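Local coordinates for malonyl CoA-acyl carrier protein transacylase (Burkholderia pseudomallei 1710b, PDB 3EZO) that probably catalyses the transfer of the malonyl group from malonyl-CoA to holo-acyl carrier protein, releasing coenzyme A, at residues A75-Y80 with A104-G109; L99-A104 with V254-G259; V120-Q125 with R219-G224; S233-I238 with V267-R272. One frame throughout, in Å; residues are numbered along the deposited sequence. Where two conformers were deposited one is given.

Contact 1: residues A75-Y80 with A104-G109; sequences AAYACY and ALVAAG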
loop_
_atom_site.group_PDB
_atom_site.type_symbol
_atom_site.label_atom_id
_atom_site.label_comp_id
_atom_site.label_asym_id
_atom_site.label_seq_id
_atom_site.Cartn_x
_atom_site.Cartn_y
_atom_site.Cartn_z
ATOM N N ALA A 75 3.940 -10.000 -5.729
ATOM C CA ALA A 75 2.985 -10.998 -5.242
ATOM C C ALA A 75 1.566 -10.618 -5.597
ATOM O O ALA A 75 0.780 -11.455 -6.083
ATOM C CB ALA A 75 3.138 -11.198 -3.700
ATOM N N ALA A 76 1.239 -9.349 -5.354
ATOM C CA ALA A 76 -0.080 -8.831 -5.705
ATOM C C ALA A 76 -0.276 -8.769 -7.195
ATOM O O ALA A 76 -1.341 -9.162 -7.677
ATOM C CB ALA A 76 -0.359 -7.491 -5.028
ATOM N N TYR A 77 0.738 -8.358 -7.952
ATOM C CA TYR A 77 0.607 -8.363 -9.410
ATOM C C TYR A 77 0.498 -9.784 -9.998
ATOM O O TYR A 77 -0.285 -10.018 -10.896
ATOM C CB TYR A 77 1.707 -7.568 -10.110
ATOM C CG TYR A 77 1.365 -7.279 -11.552
ATOM C CD1 TYR A 77 0.146 -6.709 -11.915
ATOM C CD2 TYR A 77 2.246 -7.609 -12.563
ATOM C CE1 TYR A 77 -0.164 -6.457 -13.286
ATOM C CE2 TYR A 77 1.945 -7.377 -13.892
ATOM C CZ TYR A 77 0.745 -6.819 -14.250
ATOM O OH TYR A 77 0.529 -6.594 -15.598
ATOM N N ALA A 78 1.244 -10.720 -9.442
ATOM C CA ALA A 78 1.125 -12.126 -9.793
ATOM C C ALA A 78 -0.309 -12.540 -9.691
ATOM O O ALA A 78 -0.821 -13.263 -10.548
ATOM C CB ALA A 78 2.013 -13.014 -8.857
ATOM N N CYS A 79 -0.966 -12.102 -8.626
ATOM C CA CYS A 79 -2.336 -12.478 -8.373
ATOM C C CYS A 79 -3.277 -11.867 -9.412
ATOM O O CYS A 79 -4.272 -12.507 -9.825
ATOM C CB CYS A 79 -2.777 -12.071 -6.976
ATOM S SG CYS A 79 -2.087 -13.024 -5.617
ATOM N N TYR A 80 -2.944 -10.669 -9.854
ATOM C CA TYR A 80 -3.712 -9.985 -10.898
ATOM C C TYR A 80 -3.576 -10.705 -12.218
ATOM O O TYR A 80 -4.572 -10.904 -12.911
ATOM C CB TYR A 80 -3.331 -8.495 -11.041
ATOM C CG TYR A 80 -4.260 -7.739 -11.998
ATOM C CD1 TYR A 80 -5.535 -7.414 -11.612
ATOM C CD2 TYR A 80 -3.871 -7.428 -13.292
ATOM C CE1 TYR A 80 -6.401 -6.755 -12.454
ATOM C CE2 TYR A 80 -4.737 -6.766 -14.166
ATOM C CZ TYR A 80 -6.002 -6.448 -13.735
ATOM O OH TYR A 80 -6.900 -5.801 -14.551
ATOM N N ALA A 104 -1.513 -1.058 -8.518
ATOM C CA ALA A 104 -2.699 -0.572 -9.153
ATOM C C ALA A 104 -2.336 0.106 -10.472
ATOM O O ALA A 104 -2.979 -0.150 -11.481
ATOM C CB ALA A 104 -3.416 0.436 -8.205
ATOM N N LEU A 105 -1.303 0.964 -10.474
ATOM C CA LEU A 105 -0.866 1.644 -11.710
ATOM C C LEU A 105 -0.383 0.668 -12.776
ATOM O O LEU A 105 -0.555 0.903 -14.008
ATOM C CB LEU A 105 0.212 2.677 -11.413
ATOM C CG LEU A 105 -0.339 3.981 -10.809
ATOM C CD1 LEU A 105 0.810 4.862 -10.328
ATOM C CD2 LEU A 105 -1.245 4.770 -11.785
ATOM N N VAL A 106 0.225 -0.423 -12.313
ATOM C CA VAL A 106 0.670 -1.468 -13.223
ATOM C C VAL A 106 -0.507 -2.206 -13.810
ATOM O O VAL A 106 -0.576 -2.354 -15.013
ATOM C CB VAL A 106 1.623 -2.495 -12.569
ATOM C CG1 VAL A 106 1.919 -3.644 -13.581
ATOM C CG2 VAL A 106 2.910 -1.804 -12.095
ATOM N N ALA A 107 -1.427 -2.654 -12.968
ATOM C CA ALA A 107 -2.663 -3.287 -13.435
ATOM C C ALA A 107 -3.416 -2.381 -14.427
ATOM O O ALA A 107 -3.969 -2.865 -15.405
ATOM C CB ALA A 107 -3.563 -3.646 -12.247
ATOM N N ALA A 108 -3.409 -1.064 -14.177
ATOM C CA ALA A 108 -4.097 -0.056 -15.034
ATOM C C ALA A 108 -3.310 0.298 -16.285
ATOM O O ALA A 108 -3.743 1.115 -17.089
ATOM C CB ALA A 108 -4.389 1.280 -14.195
ATOM N N GLY A 109 -2.152 -0.301 -16.477
ATOM C CA GLY A 109 -1.384 -0.056 -17.722
ATOM C C GLY A 109 -0.637 1.273 -17.714
ATOM O O GLY A 109 -0.113 1.710 -18.721
#
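The last turn of helix 99-107, the helix leading away from the predicted nucleophile S98, is met here by two tyrosines of helix 65-85: Y77 lies against V106, and Y80 against A107. Each aliphatic group addresses a ring face. V106 CG1 sits 3.6 Å from the Y77 ring centroid and 18° off its normal, a CH-pi contact displaced toward the rim. The closest atoms are Y77 CZ and V106 CG1, 3.5 Å apart. A107 CB is better centred, 3.8 Å from the Y80 centroid and only 10° off the normal. Both rings can reach across because each has CG anti to its own N, and V106 CG1 is likewise anti (chi1 174°), bringing that methyl over the Y77 ring while the two side chains cross near a right angle. Just beyond A107 the helix ends in a Schellman motif at G109, whose phi is positive and whose N bonds V106 O at 3.0 Å. Around this, F113 of helix 113-128 meets both the Y77 ring and V106, A116 also touches V106, and on another flank L105 and A108 rest on V234 of strand 233-234.

Contact 2: residues L99-A104 with V254-G259; sequences LGEYTA and VRQAAG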
loop_
_atom_site.group_PDB
_atom_site.type_symbol
_atom_site.label_atom_id
_atom_site.label_comp_id
_atom_site.label_asym_id
_atom_site.label_seq_id
_atom_site.Cartn_x
_atom_site.Cartn_y
_atom_site.Cartn_z
ATOM N N LEU A 99 2.449 1.418 -1.001
ATOM C CA LEU A 99 3.131 0.640 -2.048
ATOM C C LEU A 99 2.141 0.075 -3.066
ATOM O O LEU A 99 2.411 0.067 -4.236
ATOM C CB LEU A 99 3.936 -0.513 -1.432
ATOM C CG LEU A 99 4.733 -1.446 -2.355
ATOM C CD1 LEU A 99 3.828 -2.566 -2.924
ATOM C CD2 LEU A 99 5.430 -0.699 -3.468
ATOM N N GLY A 100 0.990 -0.370 -2.608
ATOM C CA GLY A 100 -0.022 -0.949 -3.460
ATOM C C GLY A 100 -0.558 -0.046 -4.562
ATOM O O GLY A 100 -1.168 -0.543 -5.534
ATOM N N GLU A 101 -0.338 1.263 -4.425
ATOM C CA GLU A 101 -0.763 2.208 -5.471
ATOM C C GLU A 101 0.039 1.964 -6.741
ATOM O O GLU A 101 -0.433 2.167 -7.867
ATOM C CB GLU A 101 -0.575 3.667 -4.990
ATOM C CG GLU A 101 -1.008 4.709 -6.020
ATOM C CD GLU A 101 -1.390 6.044 -5.384
ATOM O OE1 GLU A 101 -2.203 6.029 -4.444
ATOM O OE2 GLU A 101 -0.907 7.097 -5.857
ATOM N N TYR A 102 1.278 1.547 -6.555
ATOM C CA TYR A 102 2.139 1.187 -7.666
ATOM C C TYR A 102 1.596 -0.010 -8.420
ATOM O O TYR A 102 1.570 -0.014 -9.623
ATOM C CB TYR A 102 3.558 0.930 -7.155
ATOM C CG TYR A 102 4.257 2.216 -6.736
ATOM C CD1 TYR A 102 5.175 2.831 -7.581
ATOM C CD2 TYR A 102 3.922 2.863 -5.574
ATOM C CE1 TYR A 102 5.806 4.011 -7.232
ATOM C CE2 TYR A 102 4.545 4.070 -5.201
ATOM C CZ TYR A 102 5.487 4.640 -6.045
ATOM O OH TYR A 102 6.136 5.814 -5.698
ATOM N N THR A 103 1.171 -1.022 -7.700
ATOM C CA THR A 103 0.612 -2.249 -8.290
ATOM C C THR A 103 -0.685 -1.918 -9.101
ATOM O O THR A 103 -0.935 -2.438 -10.190
ATOM C CB THR A 103 0.256 -3.259 -7.158
ATOM O OG1 THR A 103 1.268 -3.257 -6.143
ATOM C CG2 THR A 103 0.120 -4.649 -7.700
ATOM N N ALA A 104 -1.513 -1.058 -8.518
ATOM C CA ALA A 104 -2.699 -0.572 -9.153
ATOM C C ALA A 104 -2.336 0.106 -10.472
ATOM O O ALA A 104 -2.979 -0.150 -11.481
ATOM C CB ALA A 104 -3.416 0.436 -8.205
ATOM N N VAL A 254 5.057 11.128 -5.967
ATOM C CA VAL A 254 6.106 11.915 -5.263
ATOM C C VAL A 254 5.575 12.374 -3.905
ATOM O O VAL A 254 6.209 12.136 -2.847
ATOM C CB VAL A 254 6.590 13.114 -6.142
ATOM C CG1 VAL A 254 7.383 14.170 -5.329
ATOM C CG2 VAL A 254 7.394 12.625 -7.361
ATOM N N ARG A 255 4.380 12.983 -3.909
ATOM C CA ARG A 255 3.813 13.542 -2.691
ATOM C C ARG A 255 3.328 12.449 -1.764
ATOM O O ARG A 255 3.321 12.612 -0.510
ATOM C CB ARG A 255 2.718 14.561 -3.011
ATOM C CG ARG A 255 3.278 15.886 -3.548
ATOM C CD ARG A 255 2.195 16.955 -3.819
ATOM N NE ARG A 255 1.311 16.536 -4.896
ATOM C CZ ARG A 255 0.056 16.119 -4.763
ATOM N NH1 ARG A 255 -0.522 16.095 -3.588
ATOM N NH2 ARG A 255 -0.632 15.720 -5.850
ATOM N N GLN A 256 2.952 11.317 -2.338
ATOM C CA GLN A 256 2.421 10.208 -1.529
ATOM C C GLN A 256 3.369 9.800 -0.403
ATOM O O GLN A 256 2.928 9.492 0.698
ATOM C CB GLN A 256 2.160 8.998 -2.399
ATOM C CG GLN A 256 1.431 7.822 -1.726
ATOM C CD GLN A 256 1.825 6.439 -2.226
ATOM O OE1 GLN A 256 3.016 6.108 -2.366
ATOM N NE2 GLN A 256 0.829 5.580 -2.373
ATOM N N ALA A 257 4.659 9.794 -0.702
ATOM C CA ALA A 257 5.645 9.213 0.192
ATOM C C ALA A 257 5.765 9.991 1.489
ATOM O O ALA A 257 6.121 9.404 2.519
ATOM C CB ALA A 257 6.987 9.108 -0.491
ATOM N N ALA A 258 5.462 11.287 1.442
ATOM C CA ALA A 258 5.667 12.155 2.587
ATOM C C ALA A 258 4.345 12.793 2.973
ATOM O O ALA A 258 4.337 13.808 3.681
ATOM C CB ALA A 258 6.711 13.236 2.290
ATOM N N GLY A 259 3.253 12.187 2.524
ATOM C CA GLY A 259 1.899 12.678 2.829
ATOM C C GLY A 259 0.957 11.548 3.186
ATOM O O GLY A 259 1.295 10.369 2.996
HETATM O O HOH W 1 5.318 7.052 -3.437
#
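Q256 carries this contact, reaching from helix 246-256 to E101 and Y102 on helix 99-107. Ahead of it, V254 points away from that helix. The Q256 chain leaves with CG anti to the backbone N (chi1 -172°) and then bends at chi2, which sets its amide between the two partners. Q256 NE2 comes within 3.5 Å of E101 CB; this is a packing contact, since Q256 NE2 gives its hydrogen bonds to N237 OD1 and S98 O, and E101 OE1 accepts from N237 N. Q256 OE1 faces the edge of the Y102 ring, 3.8 Å from Y102 CE2, with the ring and amide planes 50° apart. A water bridges the Y102 hydroxyl and Q256 OE1: Y102 OH donates to it at 2.7 Å, and it donates in turn to Q256 OE1, also at 2.7 Å. R123 NH2 is a second donor to Q256 OE1, so each end of the buried amide has two hydrogen-bond partners. The chain then makes a type I turn from Q256 to G259, and H207 ND1 lies in hydrogen-bonding contact with the carbonyl oxygens of both residues, which share it. The arrangement thus links both predicted active-site residues, S98 and H207. Helix 99-107 is flanked by helix 65-85 at L99 and T103 and by helix 113-128 at Y102, while helix 212-223 covers V254, A257 and A258.

Contact 3: residues V120-Q125 with R219-G224; sequences VRFRAQ and REYLAG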
loop_
_atom_site.group_PDB
_atom_site.type_symbol
_atom_site.label_atom_id
_atom_site.label_comp_id
_atom_site.label_asym_id
_atom_site.label_seq_id
_atom_site.Cartn_x
_atom_site.Cartn_y
_atom_site.Cartn_z
ATOM N N VAL A 120 10.047 0.606 -7.281
ATOM C CA VAL A 120 9.657 0.414 -5.897
ATOM C C VAL A 120 10.828 -0.003 -5.024
ATOM O O VAL A 120 10.849 0.324 -3.842
ATOM C CB VAL A 120 8.443 -0.509 -5.712
ATOM C CG1 VAL A 120 7.314 -0.023 -6.603
ATOM C CG2 VAL A 120 8.818 -1.992 -5.995
ATOM N N ARG A 121 11.816 -0.687 -5.598
ATOM C CA ARG A 121 13.092 -0.906 -4.881
ATOM C C ARG A 121 13.725 0.434 -4.517
ATOM O O ARG A 121 14.115 0.685 -3.363
ATOM C CB ARG A 121 14.062 -1.708 -5.730
ATOM C CG ARG A 121 15.360 -2.033 -5.038
ATOM C CD ARG A 121 16.175 -3.034 -5.867
ATOM N NE ARG A 121 16.526 -2.462 -7.177
ATOM C CZ ARG A 121 17.285 -3.050 -8.100
ATOM N NH1 ARG A 121 17.808 -4.249 -7.904
ATOM N NH2 ARG A 121 17.509 -2.420 -9.234
ATOM N N PHE A 122 13.807 1.307 -5.507
ATOM C CA PHE A 122 14.325 2.648 -5.270
ATOM C C PHE A 122 13.471 3.419 -4.236
ATOM O O PHE A 122 14.003 4.011 -3.299
ATOM C CB PHE A 122 14.403 3.432 -6.558
ATOM C CG PHE A 122 14.948 4.814 -6.354
ATOM C CD1 PHE A 122 16.325 5.034 -6.340
ATOM C CD2 PHE A 122 14.086 5.896 -6.082
ATOM C CE1 PHE A 122 16.846 6.312 -6.148
ATOM C CE2 PHE A 122 14.605 7.162 -5.856
ATOM C CZ PHE A 122 15.982 7.364 -5.881
ATOM N N ARG A 123 12.144 3.373 -4.390
ATOM C CA ARG A 123 11.252 4.014 -3.437
ATOM C C ARG A 123 11.566 3.544 -2.013
ATOM O O ARG A 123 11.639 4.350 -1.077
ATOM C CB ARG A 123 9.804 3.669 -3.754
ATOM C CG ARG A 123 8.794 4.193 -2.732
ATOM C CD ARG A 123 7.362 3.874 -3.229
ATOM N NE ARG A 123 6.262 4.455 -2.415
ATOM C CZ ARG A 123 5.673 3.864 -1.387
ATOM N NH1 ARG A 123 6.090 2.669 -0.916
ATOM N NH2 ARG A 123 4.669 4.476 -0.786
ATOM N N ALA A 124 11.713 2.234 -1.840
ATOM C CA ALA A 124 12.053 1.674 -0.519
ATOM C C ALA A 124 13.347 2.272 0.011
ATOM O O ALA A 124 13.401 2.704 1.171
ATOM C CB ALA A 124 12.123 0.140 -0.557
ATOM N N GLN A 125 14.372 2.330 -0.826
ATOM C CA GLN A 125 15.685 2.892 -0.442
ATOM C C GLN A 125 15.555 4.377 -0.018
ATOM O O GLN A 125 16.068 4.773 1.047
ATOM C CB GLN A 125 16.694 2.697 -1.602
ATOM C CG GLN A 125 17.825 3.778 -1.769
ATOM C CD GLN A 125 18.839 3.783 -0.631
ATOM O OE1 GLN A 125 19.249 2.715 -0.115
ATOM N NE2 GLN A 125 19.267 4.992 -0.235
ATOM N N ARG A 219 11.022 12.154 -7.262
ATOM C CA ARG A 219 10.764 13.060 -8.381
ATOM C C ARG A 219 11.849 12.941 -9.442
ATOM O O ARG A 219 11.555 12.854 -10.639
ATOM C CB ARG A 219 10.620 14.517 -7.914
ATOM C CG ARG A 219 10.168 15.404 -9.021
ATOM C CD ARG A 219 10.191 16.892 -8.638
ATOM N NE ARG A 219 9.232 17.205 -7.556
ATOM C CZ ARG A 219 9.522 17.420 -6.274
ATOM N NH1 ARG A 219 10.752 17.295 -5.789
ATOM N NH2 ARG A 219 8.548 17.726 -5.444
ATOM N N GLU A 220 13.107 12.922 -9.003
ATOM C CA GLU A 220 14.223 12.737 -9.927
ATOM C C GLU A 220 14.138 11.386 -10.620
ATOM O O GLU A 220 14.284 11.288 -11.843
ATOM C CB GLU A 220 15.570 12.820 -9.196
ATOM C CG GLU A 220 15.845 14.165 -8.627
ATOM C CD GLU A 220 17.117 14.210 -7.761
ATOM O OE1 GLU A 220 17.675 13.131 -7.382
ATOM O OE2 GLU A 220 17.535 15.368 -7.466
ATOM N N TYR A 221 13.877 10.340 -9.848
ATOM C CA TYR A 221 13.764 8.984 -10.434
ATOM C C TYR A 221 12.601 8.886 -11.429
ATOM O O TYR A 221 12.761 8.407 -12.541
ATOM C CB TYR A 221 13.628 7.909 -9.337
ATOM C CG TYR A 221 13.729 6.497 -9.882
ATOM C CD1 TYR A 221 14.900 5.740 -9.738
ATOM C CD2 TYR A 221 12.655 5.916 -10.540
ATOM C CE1 TYR A 221 14.976 4.423 -10.285
ATOM C CE2 TYR A 221 12.717 4.622 -11.060
ATOM C CZ TYR A 221 13.871 3.885 -10.928
ATOM O OH TYR A 221 13.873 2.598 -11.459
ATOM N N LEU A 222 11.427 9.354 -11.051
ATOM C CA LEU A 222 10.256 9.270 -11.943
ATOM C C LEU A 222 10.406 10.080 -13.209
ATOM O O LEU A 222 9.740 9.784 -14.176
ATOM C CB LEU A 222 8.970 9.662 -11.197
ATOM C CG LEU A 222 8.512 8.577 -10.217
ATOM C CD1 LEU A 222 7.624 9.105 -9.137
ATOM C CD2 LEU A 222 7.837 7.419 -10.990
ATOM N N ALA A 223 11.284 11.090 -13.217
ATOM C CA ALA A 223 11.569 11.853 -14.434
ATOM C C ALA A 223 11.974 10.953 -15.613
ATOM O O ALA A 223 11.692 11.267 -16.781
ATOM C CB ALA A 223 12.667 12.913 -14.166
ATOM N N GLY A 224 12.655 9.851 -15.314
ATOM C CA GLY A 224 13.070 8.924 -16.338
ATOM C C GLY A 224 12.152 7.742 -16.556
ATOM O O GLY A 224 12.514 6.855 -17.312
#
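Helices 113-128 and 212-223 come closest within these segments at F122 and Y221, whose CA atoms are 8.2 Å apart. That pair is an offset aromatic stack, with ring centroids 4.7 Å apart and planes inclined by 25°, and the closest atoms are F122 CG and Y221 CD1 at 3.5 Å. Y221 CD1 lies over the F122 face toward its rim, so the rings overlap only in part. The two side chains run past each other in opposite directions, and this brings each CB to the partner ring: F122 CB is 4.3 Å from the Y221 centroid over the face, and Y221 CB lies 4.1 Å from the F122 centroid, off-centre. Both residues hold CG anti to the backbone N (chi1 -179° in F122, -171° in Y221), which carries each ring across to the other helix. Beside this partly exposed pair, Y221 also touches P118 and L119, and L222 packs on L119, L253 and V254. The end of R123, next to F122 in the chain, leads away from helix 212-223 and bonds Q69 OE1, S98 OG and Q256 OE1. The arrangement is a helix-helix contact built on an offset aromatic stack with reciprocal CH-pi contacts, joining two outer helices of the acyl transferase domain at the surface, away from the predicted catalytic residues.

Contact 4: residues S233-I238 with V267-R272; sequences SVVNNI and VQHIAR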
loop_
_atom_site.group_PDB
_atom_site.type_symbol
_atom_site.label_atom_id
_atom_site.label_comp_id
_atom_site.label_asym_id
_atom_site.label_seq_id
_atom_site.Cartn_x
_atom_site.Cartn_y
_atom_site.Cartn_z
ATOM N N SER A 233 -9.498 3.510 -14.317
ATOM C CA SER A 233 -9.432 4.618 -13.357
ATOM C C SER A 233 -8.662 4.187 -12.114
ATOM O O SER A 233 -8.956 3.137 -11.543
ATOM C CB SER A 233 -10.849 5.045 -12.965
ATOM O OG SER A 233 -11.504 5.559 -14.106
ATOM N N VAL A 234 -7.674 4.987 -11.716
ATOM C CA VAL A 234 -6.957 4.798 -10.461
ATOM C C VAL A 234 -7.279 5.985 -9.530
ATOM O O VAL A 234 -7.104 7.136 -9.891
ATOM C CB VAL A 234 -5.431 4.731 -10.708
ATOM C CG1 VAL A 234 -4.687 4.478 -9.466
ATOM C CG2 VAL A 234 -5.061 3.698 -11.869
ATOM N N VAL A 235 -7.736 5.705 -8.322
ATOM C CA VAL A 235 -7.911 6.743 -7.314
ATOM C C VAL A 235 -6.676 6.783 -6.391
ATOM O O VAL A 235 -6.256 5.766 -5.846
ATOM C CB VAL A 235 -9.303 6.612 -6.592
ATOM C CG1 VAL A 235 -9.544 5.266 -5.907
ATOM C CG2 VAL A 235 -9.502 7.784 -5.635
ATOM N N ASN A 236 -6.038 7.944 -6.281
ATOM C CA ASN A 236 -4.761 8.034 -5.551
ATOM C C ASN A 236 -4.914 8.280 -4.061
ATOM O O ASN A 236 -5.925 8.820 -3.581
ATOM C CB ASN A 236 -3.744 8.986 -6.241
ATOM C CG ASN A 236 -4.204 10.443 -6.331
ATOM O OD1 ASN A 236 -4.843 10.963 -5.439
ATOM N ND2 ASN A 236 -3.843 11.095 -7.417
ATOM N N ASN A 237 -3.907 7.850 -3.315
ATOM C CA ASN A 237 -3.914 7.931 -1.866
ATOM C C ASN A 237 -3.848 9.374 -1.381
ATOM O O ASN A 237 -4.443 9.724 -0.387
ATOM C CB ASN A 237 -2.694 7.230 -1.292
ATOM C CG ASN A 237 -2.728 5.718 -1.410
ATOM O OD1 ASN A 237 -1.702 5.072 -1.203
ATOM N ND2 ASN A 237 -3.878 5.146 -1.673
ATOM N N ILE A 238 -3.054 10.179 -2.048
ATOM C CA ILE A 238 -2.706 11.537 -1.561
ATOM C C ILE A 238 -3.873 12.516 -1.738
ATOM O O ILE A 238 -4.217 13.247 -0.807
ATOM C CB ILE A 238 -1.405 12.050 -2.198
ATOM C CG1 ILE A 238 -0.866 13.294 -1.440
ATOM C CG2 ILE A 238 -1.571 12.333 -3.708
ATOM C CD1 ILE A 238 -0.179 13.014 -0.121
ATOM N N VAL A 267 -11.685 4.231 -0.719
ATOM C CA VAL A 267 -12.765 3.230 -0.682
ATOM C C VAL A 267 -14.152 3.882 -0.834
ATOM O O VAL A 267 -14.976 3.403 -1.601
ATOM C CB VAL A 267 -12.704 2.372 0.608
ATOM C CG1 VAL A 267 -13.913 1.467 0.707
ATOM C CG2 VAL A 267 -11.377 1.512 0.662
ATOM N N GLN A 268 -14.383 4.994 -0.129
ATOM C CA GLN A 268 -15.633 5.716 -0.262
ATOM C C GLN A 268 -15.819 6.279 -1.653
ATOM O O GLN A 268 -16.931 6.296 -2.160
ATOM C CB GLN A 268 -15.695 6.834 0.776
ATOM C CG GLN A 268 -15.721 6.273 2.192
ATOM C CD GLN A 268 -15.632 7.332 3.244
ATOM O OE1 GLN A 268 -15.034 8.400 3.041
ATOM N NE2 GLN A 268 -16.240 7.043 4.403
ATOM N N HIS A 269 -14.720 6.716 -2.278
ATOM C CA HIS A 269 -14.754 7.233 -3.646
ATOM C C HIS A 269 -15.227 6.117 -4.565
ATOM O O HIS A 269 -16.093 6.338 -5.430
ATOM C CB HIS A 269 -13.387 7.763 -4.087
ATOM C CG HIS A 269 -13.352 8.189 -5.508
ATOM N ND1 HIS A 269 -13.397 9.511 -5.885
ATOM C CD2 HIS A 269 -13.324 7.467 -6.657
ATOM C CE1 HIS A 269 -13.357 9.588 -7.204
ATOM N NE2 HIS A 269 -13.335 8.359 -7.696
ATOM N N ILE A 270 -14.674 4.923 -4.353
ATOM C CA ILE A 270 -15.010 3.745 -5.171
ATOM C C ILE A 270 -16.503 3.421 -5.046
ATOM O O ILE A 270 -17.173 3.228 -6.050
ATOM C CB ILE A 270 -14.109 2.520 -4.784
ATOM C CG1 ILE A 270 -12.671 2.778 -5.314
ATOM C CG2 ILE A 270 -14.734 1.228 -5.307
ATOM C CD1 ILE A 270 -11.613 1.901 -4.713
ATOM N N ALA A 271 -16.999 3.387 -3.812
ATOM C CA ALA A 271 -18.410 3.175 -3.528
ATOM C C ALA A 271 -19.310 4.211 -4.197
ATOM O O ALA A 271 -20.374 3.849 -4.700
ATOM C CB ALA A 271 -18.659 3.191 -2.052
ATOM N N ARG A 272 -18.910 5.491 -4.190
ATOM C CA ARG A 272 -19.740 6.557 -4.817
ATOM C C ARG A 272 -19.770 6.423 -6.331
ATOM O O ARG A 272 -20.625 7.001 -6.974
ATOM C CB ARG A 272 -19.270 7.990 -4.443
ATOM C CG ARG A 272 -19.571 8.353 -3.019
ATOM C CD ARG A 272 -19.478 9.865 -2.765
ATOM N NE ARG A 272 -18.144 10.267 -3.137
ATOM C CZ ARG A 272 -17.093 10.194 -2.328
ATOM N NH1 ARG A 272 -17.234 9.793 -1.073
ATOM N NH2 ARG A 272 -15.900 10.550 -2.782
#
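Two backbone amides, those of D239 and A241, bond N236 OD1, next to V235, the residue that meets H269 and I270 across the contact. V235 divides its two methyls between them. V235 CG2 lies over one face of the H269 imidazole, 4.1 Å from the centroid and 19° off the normal, displaced toward the CG-CD2 side: its nearest ring atom is H269 CG at 3.9 Å. V235 CG1 takes the crowded position between backbone N and carbonyl carbon (chi1 58°), from which it reaches I270 CG1 at 4.0 Å and I270 CD1 at 4.1 Å. In the fold, this seats helix 263-272 against the edge of the parallel sheet. Strand 233-234 is an outermost strand of that sheet and lies beside strand 93-96, with S233 and V235 sharing backbone hydrogen bonds with V94; helix 263-272 then leads to strand 277-281, on the far side of strands 93-96 and 11-15. H269 is not the predicted catalytic histidine; its ring face packs against V235, and the side chain also touches I93 and V242. The CA atoms of V235 and H269 are 7.8 Å apart. I270 also touches V275. V234, the preceding strand residue, packs instead against L105 and A108.

All four contacts lie within the acyl transferase domain, and contact 2 touches each of the others. Contacts 1 and 2 share A104 and helix 99-107, their centres 14 Å apart. The centre of contact 3 is 11 Å from that of contact 2, the two meeting where Y102 packs on R123 and V254 on R219; the centre of contact 4 is 13 Å from it, reached through N236 and N237. Contacts 3 and 4 have the most distant centres, 24 Å apart, and do not touch. Along the chain contact 1 closes before contact 3 opens; contact 3 falls between the two segments of contact 2, whereas contacts 2 and 4 alternate. Only contact 2 borders the predicted active site; the others join helices and the sheet edge around it.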